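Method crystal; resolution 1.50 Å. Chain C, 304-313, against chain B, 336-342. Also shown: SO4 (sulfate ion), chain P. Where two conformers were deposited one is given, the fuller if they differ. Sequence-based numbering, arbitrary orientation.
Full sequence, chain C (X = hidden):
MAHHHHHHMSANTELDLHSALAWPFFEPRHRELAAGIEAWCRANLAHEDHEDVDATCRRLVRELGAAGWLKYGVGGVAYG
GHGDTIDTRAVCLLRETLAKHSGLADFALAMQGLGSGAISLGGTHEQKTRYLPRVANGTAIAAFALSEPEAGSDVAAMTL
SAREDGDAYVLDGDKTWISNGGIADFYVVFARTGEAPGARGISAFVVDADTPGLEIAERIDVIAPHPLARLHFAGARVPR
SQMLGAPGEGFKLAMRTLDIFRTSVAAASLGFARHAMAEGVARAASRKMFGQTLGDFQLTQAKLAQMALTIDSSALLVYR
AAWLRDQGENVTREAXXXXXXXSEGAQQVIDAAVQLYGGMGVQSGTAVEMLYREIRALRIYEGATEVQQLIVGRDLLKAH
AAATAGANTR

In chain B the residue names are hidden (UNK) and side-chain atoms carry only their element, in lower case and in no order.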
# COMPACT_ATOMS: atom_id res chain seq x y z
N LEU C 304 -2.43 15.29 3.32
CA LEU C 304 -3.77 15.87 3.42
C LEU C 304 -4.59 15.51 2.20
O LEU C 304 -5.79 15.21 2.31
CB LEU C 304 -3.67 17.39 3.57
CG LEU C 304 -3.09 17.92 4.88
CD1 LEU C 304 -2.83 19.43 4.80
CD2 LEU C 304 -3.99 17.58 6.06
N ALA C 305 -3.97 15.56 1.01
CA ALA C 305 -4.68 15.23 -0.22
C ALA C 305 -5.22 13.81 -0.18
O ALA C 305 -6.37 13.56 -0.56
CB ALA C 305 -3.77 15.41 -1.43
N GLN C 306 -4.40 12.86 0.29
CA GLN C 306 -4.84 11.47 0.34
C GLN C 306 -5.92 11.28 1.39
O GLN C 306 -6.86 10.49 1.18
CB GLN C 306 -3.65 10.54 0.62
CG GLN C 306 -4.08 9.07 0.79
CD GLN C 306 -4.68 8.46 -0.48
OE1 GLN C 306 -5.87 8.12 -0.53
NE2 GLN C 306 -3.84 8.29 -1.50
N MET C 307 -5.82 12.00 2.51
CA MET C 307 -6.90 11.96 3.49
C MET C 307 -8.21 12.40 2.85
O MET C 307 -9.24 11.73 2.99
CB MET C 307 -6.56 12.85 4.69
CG MET C 307 -5.37 12.33 5.50
SD MET C 307 -4.65 13.57 6.59
CE MET C 307 -5.98 13.75 7.78
N ALA C 308 -8.18 13.50 2.11
CA ALA C 308 -9.38 14.03 1.47
C ALA C 308 -9.89 13.10 0.38
O ALA C 308 -11.11 12.93 0.21
CB ALA C 308 -9.10 15.42 0.91
N LEU C 309 -8.98 12.50 -0.39
CA LEU C 309 -9.38 11.55 -1.43
C LEU C 309 -10.09 10.35 -0.82
O LEU C 309 -11.16 9.92 -1.29
CB LEU C 309 -8.15 11.11 -2.22
CG LEU C 309 -8.41 10.08 -3.33
CD1 LEU C 309 -9.39 10.65 -4.35
CD2 LEU C 309 -7.09 9.66 -3.99
N THR C 310 -9.51 9.79 0.25
CA THR C 310 -10.13 8.65 0.92
C THR C 310 -11.50 9.03 1.46
O THR C 310 -12.46 8.24 1.35
CB THR C 310 -9.21 8.15 2.03
OG1 THR C 310 -8.05 7.58 1.42
CG2 THR C 310 -9.90 7.11 2.89
N ILE C 311 -11.64 10.23 2.02
CA ILE C 311 -12.93 10.68 2.53
C ILE C 311 -13.95 10.79 1.41
O ILE C 311 -15.11 10.35 1.56
CB ILE C 311 -12.77 12.00 3.30
CG1 ILE C 311 -12.19 11.70 4.69
CG2 ILE C 311 -14.12 12.76 3.41
CD1 ILE C 311 -11.68 12.92 5.41
N ASP C 312 -13.57 11.37 0.27
CA ASP C 312 -14.56 11.53 -0.80
C ASP C 312 -14.93 10.18 -1.41
O ASP C 312 -16.11 9.94 -1.70
CB ASP C 312 -14.04 12.49 -1.88
CG ASP C 312 -14.33 13.94 -1.54
OD1 ASP C 312 -14.67 14.22 -0.36
OD2 ASP C 312 -14.22 14.79 -2.44
N SER C 313 -13.96 9.28 -1.60
CA SER C 313 -14.33 7.98 -2.14
C SER C 313 -15.20 7.22 -1.14
O SER C 313 -16.17 6.56 -1.54
CB SER C 313 -13.08 7.18 -2.53
OG SER C 313 -12.18 7.03 -1.46
N UNK B 336 -9.03 16.79 -10.12
CA UNK B 336 -7.71 16.28 -9.74
C UNK B 336 -7.85 14.96 -9.00
O UNK B 336 -7.10 14.00 -9.27
c UNK B 336 -6.97 17.30 -8.88
N UNK B 337 -8.81 14.87 -8.08
CA UNK B 337 -9.04 13.62 -7.38
C UNK B 337 -9.40 12.50 -8.35
O UNK B 337 -8.91 11.37 -8.23
c UNK B 337 -10.17 13.79 -6.35
c UNK B 337 -10.56 15.18 -2.48
c UNK B 337 -9.79 14.53 -5.08
s UNK B 337 -11.23 14.51 -4.01
N UNK B 338 -10.29 12.79 -9.31
CA UNK B 338 -10.72 11.77 -10.26
C UNK B 338 -9.56 11.26 -11.10
O UNK B 338 -9.37 10.05 -11.25
c UNK B 338 -11.83 12.31 -11.17
N UNK B 339 -8.76 12.18 -11.66
CA UNK B 339 -7.68 11.76 -12.55
C UNK B 339 -6.60 11.00 -11.78
O UNK B 339 -6.13 9.95 -12.24
n UNK B 339 -2.40 12.12 -14.83
c UNK B 339 -6.16 12.65 -14.41
c UNK B 339 -3.82 12.28 -15.21
c UNK B 339 -7.09 12.99 -13.26
c UNK B 339 -4.71 12.58 -14.00
N UNK B 340 -6.24 11.50 -10.60
CA UNK B 340 -5.31 10.80 -9.72
C UNK B 340 -5.81 9.40 -9.37
O UNK B 340 -5.13 8.40 -9.62
c UNK B 340 -4.92 13.04 -4.09
c UNK B 340 -3.70 9.94 -7.20
c UNK B 340 -4.45 11.08 -7.29
c UNK B 340 -4.19 12.17 -3.28
c UNK B 340 -5.11 11.67 -8.48
c UNK B 340 -3.59 11.05 -3.78
c UNK B 340 -5.08 12.79 -5.44
n UNK B 340 -3.27 9.76 -5.90
c UNK B 340 -3.74 10.79 -5.14
c UNK B 340 -4.48 11.64 -5.98
N UNK B 341 -7.01 9.31 -8.81
CA UNK B 341 -7.50 8.02 -8.32
C UNK B 341 -7.72 7.03 -9.47
O UNK B 341 -7.38 5.84 -9.35
c UNK B 341 -9.23 6.69 -5.49
c UNK B 341 -8.81 8.22 -7.54
n UNK B 341 -9.79 5.45 -5.35
c UNK B 341 -9.27 7.00 -6.81
c UNK B 341 -10.20 5.02 -6.53
n UNK B 341 -9.91 5.94 -7.43
N UNK B 342 -8.33 7.47 -10.56
CA UNK B 342 -8.67 6.53 -11.62
C UNK B 342 -7.43 6.01 -12.33
O UNK B 342 -7.36 4.83 -12.69
c UNK B 342 -9.64 7.17 -12.62
S SO4 P . -8.78 5.86 -1.77
O1 SO4 P . -9.79 6.88 -2.08
O2 SO4 P . -9.14 4.61 -2.43
O3 SO4 P . -8.73 5.65 -0.32
O4 SO4 P . -7.49 6.32 -2.30

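Position 336 carries a single side-chain carbon and nothing beyond it. It lies out of reach of chain C. One carbon makes it alanine, A336(B).

Position 337 has four side-chain atoms in an unbranched row: two carbons, a sulfur and a last carbon. Its CA-to-CB bond points toward chain C. The terminal carbon sits beside A308(C), and the sulfur lies near the carboxylate of D312(C). A sulfur followed by a methyl group identifies methionine, M337(B). Its CE is 3.7 Å from CB of A308(C) and 3.5 Å from O of A308(C). SD is 3.4 Å from OD2 of D312(C), an oxygen already hydrogen-bonded elsewhere in the structure. CB of M337(B) packs 3.8 Å from CD1 of L309(C).

Position 338 again has one side-chain carbon. Its CA-to-CB bond points away from chain C, and it makes no contact. It is alanine, A338(B).

Position 339 has four carbons in a row ending in nitrogen. The chain does not reach the other helix. This is lysine, K339(B); its NZ is hydrogen-bonded elsewhere in the structure.

Position 340 has one carbon leading to fused five- and six-membered rings that hold eight carbons and one nitrogen. The rings touch A305(C), Q306(C) and L309(C). Such an indole belongs to tryptophan, W340(B). CD2 of L309(C) sits over one face, 3.6 Å from the centroid of the six-membered ring and 7° off its normal, a CH-pi contact. At the ring edge, CB of A305(C) lies 3.7 Å from CZ3.

Position 341 has one carbon and then a five-membered ring of three carbons and two nitrogens. The ring edge faces L309(C) and the sulfate. This is histidine, H341(B). Its NE2 donates a hydrogen bond to O2 of the sulfate at 3.1 Å, while ND1 is satisfied elsewhere in the structure. Its CD2 is 4.0 Å from CD2 of L309(C).

Position 342 has one side-chain carbon, out of reach of chain C. It is alanine, A342(B).

The two helices cross at 90°, so contact is confined to a short patch. L309(C) is its centre, touching M337(B), W340(B) and H341(B). No hydrogen bond joins the stretches directly; apolar packing does most of the work. The sulfate, probably from the crystallisation liquor, adds a polar bridge. It accepts the bond from H341(B) and a very short one from OG of S313(C) to O1, 2.5 Å. OG1 of T310(C) lies 2.7 Å from sulfate O3.

Chain B 336-342: AMAKWHA
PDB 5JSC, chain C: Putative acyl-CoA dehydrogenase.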